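Local coordinates for protein N6 adenine specific DNA methylase (Encephalitozoon cuniculi, PDB 3Q87) that binds S-adenosylmethionine as the Mtq2 catalytic subunit that, together with its activator Trm112, methylates the translation termination factor eRF1, at residues D108-A113 / G117-L122; L121-A126 / K130-R135. All blocks are in the same frame, centred on the assembly; numbering follows the deposited sequence.

Contact 1: D108-A113 / G117-L122; sequences DRFVDA and GMLYLL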
loop_
_atom_site.group_PDB
_atom_site.type_symbol
_atom_site.label_atom_id
_atom_site.label_comp_id
_atom_site.label_asym_id
_atom_site.label_seq_id
_atom_site.Cartn_x
_atom_site.Cartn_y
_atom_site.Cartn_z
ATOM N N ASP B 108 13.936 4.600 -10.598
ATOM C CA ASP B 108 14.280 6.011 -10.474
ATOM C C ASP B 108 13.043 6.837 -10.151
ATOM O O ASP B 108 13.108 7.776 -9.361
ATOM C CB ASP B 108 14.933 6.528 -11.767
ATOM C CG ASP B 108 16.372 6.059 -11.928
ATOM O OD1 ASP B 108 16.914 5.469 -10.967
ATOM O OD2 ASP B 108 16.967 6.293 -13.011
ATOM N N ARG B 109 11.913 6.490 -10.763
ATOM C CA ARG B 109 10.661 7.160 -10.433
ATOM C C ARG B 109 10.274 6.920 -8.981
ATOM O O ARG B 109 9.804 7.831 -8.286
ATOM C CB ARG B 109 9.534 6.715 -11.371
ATOM C CG ARG B 109 9.560 7.433 -12.699
ATOM C CD ARG B 109 8.493 6.948 -13.670
ATOM N NE ARG B 109 7.147 6.933 -13.098
ATOM C CZ ARG B 109 6.336 5.878 -13.151
ATOM N NH1 ARG B 109 6.737 4.771 -13.767
ATOM N NH2 ARG B 109 5.121 5.931 -12.620
ATOM N N PHE B 110 10.477 5.690 -8.525
ATOM C CA PHE B 110 10.174 5.323 -7.148
ATOM C C PHE B 110 11.039 6.112 -6.164
ATOM O O PHE B 110 10.545 6.711 -5.224
ATOM C CB PHE B 110 10.407 3.819 -6.916
ATOM C CG PHE B 110 10.380 3.420 -5.461
ATOM C CD1 PHE B 110 9.206 3.508 -4.733
ATOM C CD2 PHE B 110 11.526 2.964 -4.820
ATOM C CE1 PHE B 110 9.170 3.159 -3.382
ATOM C CE2 PHE B 110 11.499 2.604 -3.480
ATOM C CZ PHE B 110 10.309 2.712 -2.753
ATOM N N VAL B 111 12.343 6.093 -6.388
ATOM C CA VAL B 111 13.275 6.754 -5.490
ATOM C C VAL B 111 12.959 8.247 -5.384
ATOM O O VAL B 111 12.989 8.831 -4.300
ATOM C CB VAL B 111 14.719 6.534 -5.973
ATOM C CG1 VAL B 111 15.682 7.459 -5.244
ATOM C CG2 VAL B 111 15.105 5.058 -5.806
ATOM N N ASP B 112 12.608 8.860 -6.507
ATOM C CA ASP B 112 12.283 10.278 -6.480
ATOM C C ASP B 112 10.934 10.656 -5.868
ATOM O O ASP B 112 10.666 11.832 -5.653
ATOM C CB ASP B 112 12.477 10.928 -7.842
ATOM C CG ASP B 112 13.814 11.628 -7.939
ATOM O OD1 ASP B 112 14.829 10.944 -8.216
ATOM O OD2 ASP B 112 13.853 12.857 -7.699
ATOM N N ALA B 113 10.103 9.672 -5.552
ATOM C CA ALA B 113 8.816 9.964 -4.924
ATOM C C ALA B 113 8.693 9.454 -3.484
ATOM O O ALA B 113 7.771 9.842 -2.768
ATOM C CB ALA B 113 7.678 9.412 -5.772
ATOM N N GLY B 117 9.628 6.352 6.189
ATOM C CA GLY B 117 10.789 6.287 7.059
ATOM C C GLY B 117 11.767 5.168 6.729
ATOM O O GLY B 117 12.966 5.304 6.970
ATOM N N MET B 118 11.259 4.068 6.177
ATOM C CA MET B 118 12.088 2.899 5.887
ATOM C C MET B 118 11.642 2.184 4.619
ATOM O O MET B 118 10.447 2.088 4.345
ATOM C CB MET B 118 12.019 1.921 7.053
ATOM C CG MET B 118 13.139 0.891 7.069
ATOM S SD MET B 118 12.936 -0.228 8.466
ATOM C CE MET B 118 12.959 0.953 9.811
ATOM N N LEU B 119 12.600 1.670 3.856
ATOM C CA LEU B 119 12.280 0.943 2.634
ATOM C C LEU B 119 13.227 -0.221 2.374
ATOM O O LEU B 119 14.394 -0.197 2.781
ATOM C CB LEU B 119 12.261 1.888 1.426
ATOM C CG LEU B 119 13.539 2.647 1.067
ATOM C CD1 LEU B 119 14.458 1.815 0.182
ATOM C CD2 LEU B 119 13.165 3.946 0.365
ATOM N N TYR B 120 12.707 -1.243 1.702
ATOM C CA TYR B 120 13.525 -2.368 1.242
ATOM C C TYR B 120 13.320 -2.467 -0.268
ATOM O O TYR B 120 12.190 -2.630 -0.735
ATOM C CB TYR B 120 13.091 -3.660 1.929
ATOM C CG TYR B 120 13.302 -3.644 3.429
ATOM C CD1 TYR B 120 14.515 -4.029 3.982
ATOM C CD2 TYR B 120 12.296 -3.216 4.291
ATOM C CE1 TYR B 120 14.715 -4.010 5.367
ATOM C CE2 TYR B 120 12.488 -3.191 5.671
ATOM C CZ TYR B 120 13.700 -3.590 6.200
ATOM O OH TYR B 120 13.894 -3.562 7.565
ATOM N N LEU B 121 14.403 -2.340 -1.028
ATOM C CA LEU B 121 14.318 -2.305 -2.486
ATOM C C LEU B 121 15.227 -3.366 -3.099
ATOM O O LEU B 121 16.360 -3.523 -2.674
ATOM C CB LEU B 121 14.713 -0.925 -3.004
ATOM C CG LEU B 121 14.775 -0.728 -4.520
ATOM C CD1 LEU B 121 13.374 -0.823 -5.144
ATOM C CD2 LEU B 121 15.404 0.632 -4.836
ATOM N N LEU B 122 14.726 -4.096 -4.091
ATOM C CA LEU B 122 15.542 -5.077 -4.785
ATOM C C LEU B 122 16.012 -4.507 -6.112
ATOM O O LEU B 122 15.250 -3.875 -6.833
ATOM C CB LEU B 122 14.779 -6.390 -5.017
ATOM C CG LEU B 122 15.580 -7.503 -5.726
ATOM C CD1 LEU B 122 15.019 -8.862 -5.370
ATOM C CD2 LEU B 122 15.617 -7.336 -7.250
#
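Helix 105-113, which carries Phe110, runs roughly antiparallel to strand 118-124, which carries its partners Leu119 and Leu121. The CA atoms of Phe110 and Leu121 lie 9.9 Å apart, so the space is bridged by side chains. Helix and strand are the second and third elements of a beta-alpha-beta crossover that starts at strand 81-84, part of the Rossmann-like core of this S-adenosylmethionine-dependent methyltransferase. Alternation along the strand sends Leu119 and Leu121 to the helix side and Tyr120 to the other face of the sheet, where it packs against helix 8-20. The Phe110 ring leans out toward the strand because CG is anti to the backbone N (chi1 169°), and it meets both leucines obliquely along one flank. Phe110 CE2 lies 4.4 Å from Leu119 CD2. The contact is wholly apolar and buried, held by methyls against a ring. Phe84 of the neighbouring strand 81-84 makes an edge-to-face stack with Phe110, which ties the ring to the first strand of the unit as well. Val111 only approaches Leu121. On the ring itself, Phe110 CD2 sits 4.2 Å from Leu121 CD1.

Contact 2: L121-A126 / K130-R135; sequences LLVIEA and KEVLAR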
loop_
_atom_site.group_PDB
_atom_site.type_symbol
_atom_site.label_atom_id
_atom_site.label_comp_id
_atom_site.label_asym_id
_atom_site.label_seq_id
_atom_site.Cartn_x
_atom_site.Cartn_y
_atom_site.Cartn_z
ATOM N N LEU B 121 14.403 -2.340 -1.028
ATOM C CA LEU B 121 14.318 -2.305 -2.486
ATOM C C LEU B 121 15.227 -3.366 -3.099
ATOM O O LEU B 121 16.360 -3.523 -2.674
ATOM C CB LEU B 121 14.713 -0.925 -3.004
ATOM C CG LEU B 121 14.775 -0.728 -4.520
ATOM C CD1 LEU B 121 13.374 -0.823 -5.144
ATOM C CD2 LEU B 121 15.404 0.632 -4.836
ATOM N N LEU B 122 14.726 -4.096 -4.091
ATOM C CA LEU B 122 15.542 -5.077 -4.785
ATOM C C LEU B 122 16.012 -4.507 -6.112
ATOM O O LEU B 122 15.250 -3.875 -6.833
ATOM C CB LEU B 122 14.779 -6.390 -5.017
ATOM C CG LEU B 122 15.580 -7.503 -5.726
ATOM C CD1 LEU B 122 15.019 -8.862 -5.370
ATOM C CD2 LEU B 122 15.617 -7.336 -7.250
ATOM N N VAL B 123 17.281 -4.743 -6.424
ATOM C CA VAL B 123 17.868 -4.256 -7.646
ATOM C C VAL B 123 18.794 -5.356 -8.176
ATOM O O VAL B 123 19.159 -6.246 -7.434
ATOM C CB VAL B 123 18.652 -2.959 -7.374
ATOM C CG1 VAL B 123 19.605 -2.688 -8.486
ATOM C CG2 VAL B 123 17.694 -1.779 -7.167
ATOM N N ILE B 124 19.136 -5.317 -9.458
ATOM C CA ILE B 124 20.130 -6.242 -9.990
ATOM C C ILE B 124 21.380 -5.488 -10.454
ATOM O O ILE B 124 21.362 -4.274 -10.585
ATOM C CB ILE B 124 19.566 -7.108 -11.135
ATOM C CG1 ILE B 124 19.130 -6.232 -12.307
ATOM C CG2 ILE B 124 18.414 -7.977 -10.627
ATOM C CD1 ILE B 124 18.790 -7.028 -13.558
ATOM N N GLU B 125 22.466 -6.217 -10.691
ATOM C CA GLU B 125 23.741 -5.595 -11.030
ATOM C C GLU B 125 23.605 -4.643 -12.216
ATOM O O GLU B 125 24.212 -3.567 -12.240
ATOM C CB GLU B 125 24.789 -6.670 -11.325
ATOM C CG GLU B 125 26.226 -6.184 -11.284
ATOM C CD GLU B 125 27.211 -7.343 -11.233
ATOM O OE1 GLU B 125 27.453 -7.880 -10.126
ATOM O OE2 GLU B 125 27.738 -7.722 -12.299
ATOM N N ALA B 126 22.792 -5.029 -13.192
ATOM C CA ALA B 126 22.637 -4.214 -14.394
ATOM C C ALA B 126 22.015 -2.835 -14.128
ATOM O O ALA B 126 22.204 -1.900 -14.915
ATOM C CB ALA B 126 21.856 -4.968 -15.451
ATOM N N LYS B 130 25.014 1.101 -7.243
ATOM C CA LYS B 130 25.674 2.235 -6.611
ATOM C C LYS B 130 24.998 3.552 -6.961
ATOM O O LYS B 130 24.881 4.426 -6.120
ATOM C CB LYS B 130 27.154 2.275 -6.991
ATOM C CG LYS B 130 27.957 1.155 -6.371
ATOM C CD LYS B 130 29.449 1.353 -6.576
ATOM C CE LYS B 130 30.238 0.223 -5.930
ATOM N NZ LYS B 130 31.684 0.552 -5.821
ATOM N N GLU B 131 24.559 3.697 -8.207
ATOM C CA GLU B 131 23.802 4.881 -8.593
ATOM C C GLU B 131 22.461 4.930 -7.851
ATOM O O GLU B 131 21.955 6.005 -7.534
ATOM C CB GLU B 131 23.574 4.917 -10.104
ATOM C CG GLU B 131 24.844 5.066 -10.918
ATOM C CD GLU B 131 24.576 5.162 -12.415
ATOM O OE1 GLU B 131 23.390 5.217 -12.816
ATOM O OE2 GLU B 131 25.557 5.182 -13.190
ATOM N N VAL B 132 21.889 3.762 -7.575
ATOM C CA VAL B 132 20.648 3.702 -6.816
ATOM C C VAL B 132 20.898 4.150 -5.378
ATOM O O VAL B 132 20.167 4.976 -4.842
ATOM C CB VAL B 132 20.007 2.280 -6.830
ATOM C CG1 VAL B 132 18.672 2.284 -6.051
ATOM C CG2 VAL B 132 19.800 1.785 -8.266
ATOM N N LEU B 133 21.932 3.601 -4.751
ATOM C CA LEU B 133 22.303 4.029 -3.406
ATOM C C LEU B 133 22.495 5.541 -3.335
ATOM O O LEU B 133 21.990 6.204 -2.434
ATOM C CB LEU B 133 23.583 3.335 -2.966
ATOM C CG LEU B 133 23.459 1.838 -2.740
ATOM C CD1 LEU B 133 24.837 1.265 -2.463
ATOM C CD2 LEU B 133 22.495 1.576 -1.586
ATOM N N ALA B 134 23.237 6.076 -4.296
ATOM C CA ALA B 134 23.506 7.504 -4.343
ATOM C C ALA B 134 22.217 8.320 -4.417
ATOM O O ALA B 134 22.039 9.302 -3.680
ATOM C CB ALA B 134 24.421 7.826 -5.531
ATOM N N ARG B 135 21.309 7.915 -5.300
ATOM C CA ARG B 135 20.063 8.661 -5.469
ATOM C C ARG B 135 19.253 8.653 -4.187
ATOM O O ARG B 135 18.592 9.638 -3.852
ATOM C CB ARG B 135 19.234 8.094 -6.617
ATOM C CG ARG B 135 19.631 8.623 -7.980
ATOM C CD ARG B 135 18.695 8.080 -9.035
ATOM N NE ARG B 135 19.135 8.408 -10.384
ATOM C CZ ARG B 135 18.431 9.126 -11.249
ATOM N NH1 ARG B 135 17.243 9.596 -10.914
ATOM N NH2 ARG B 135 18.922 9.366 -12.452
#
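Leu121 and Val132 reach toward each other tip to tip, Leu121 CD2 ending 3.9 Å from Val132 CG1. Two residues further along strand 118-124, Val123 points to the same face and adds a second, slightly looser touch, with Val123 CG2 4.3 Å from Val132 CG2. The branched valine thus gives one methyl to each strand residue. Its torsion explains the split: CG1 is anti to the backbone N (chi1 -178°), which aims it at the tip of Leu121, while CG2, beside that N, is left for Val123. The backbones stay well apart, the CA atoms of Val123 and Val132 being 8.5 Å from each other, and the buried meeting of aliphatic groups is all that spans the gap. Val132 also rests on Ile159 of strand 155-162, so this one helix residue sits over two adjacent strands. Leu122, between the two inward residues, faces the opposite side of the sheet and packs on helix 8-20. Strand 118-124 and helix 129-138 lead on to strand 142-150, with the antiparallel strand 155-162 lying between these two parallel strands; this is the strand order 3-2-1-4-5-7-6 characteristic of class I S-adenosylmethionine-dependent methyltransferases.

How the contacts relate
Contacts 1 and 2 follow one another along the chain, their centres 10 Å apart, and place helices 105-113 and 129-138 side by side on the same face of the sheet. Leu121 belongs to both: its CD1 meets Phe110 and its CD2 meets Val132. The helices also meet directly, Val111 CG1 lying 3.9 Å from Arg135 CB, and the guanidinium of Arg135 comes near the carboxylates of Asp108 and Asp112. Phe110, which belongs to contact 1 alone, comes nearer the cofactor, its side chain about 8 Å from bound S-adenosylmethionine and about 4 Å from that of cofactor-binding Leu70; the side chain of the shared Leu121 is about 10 Å from the cofactor.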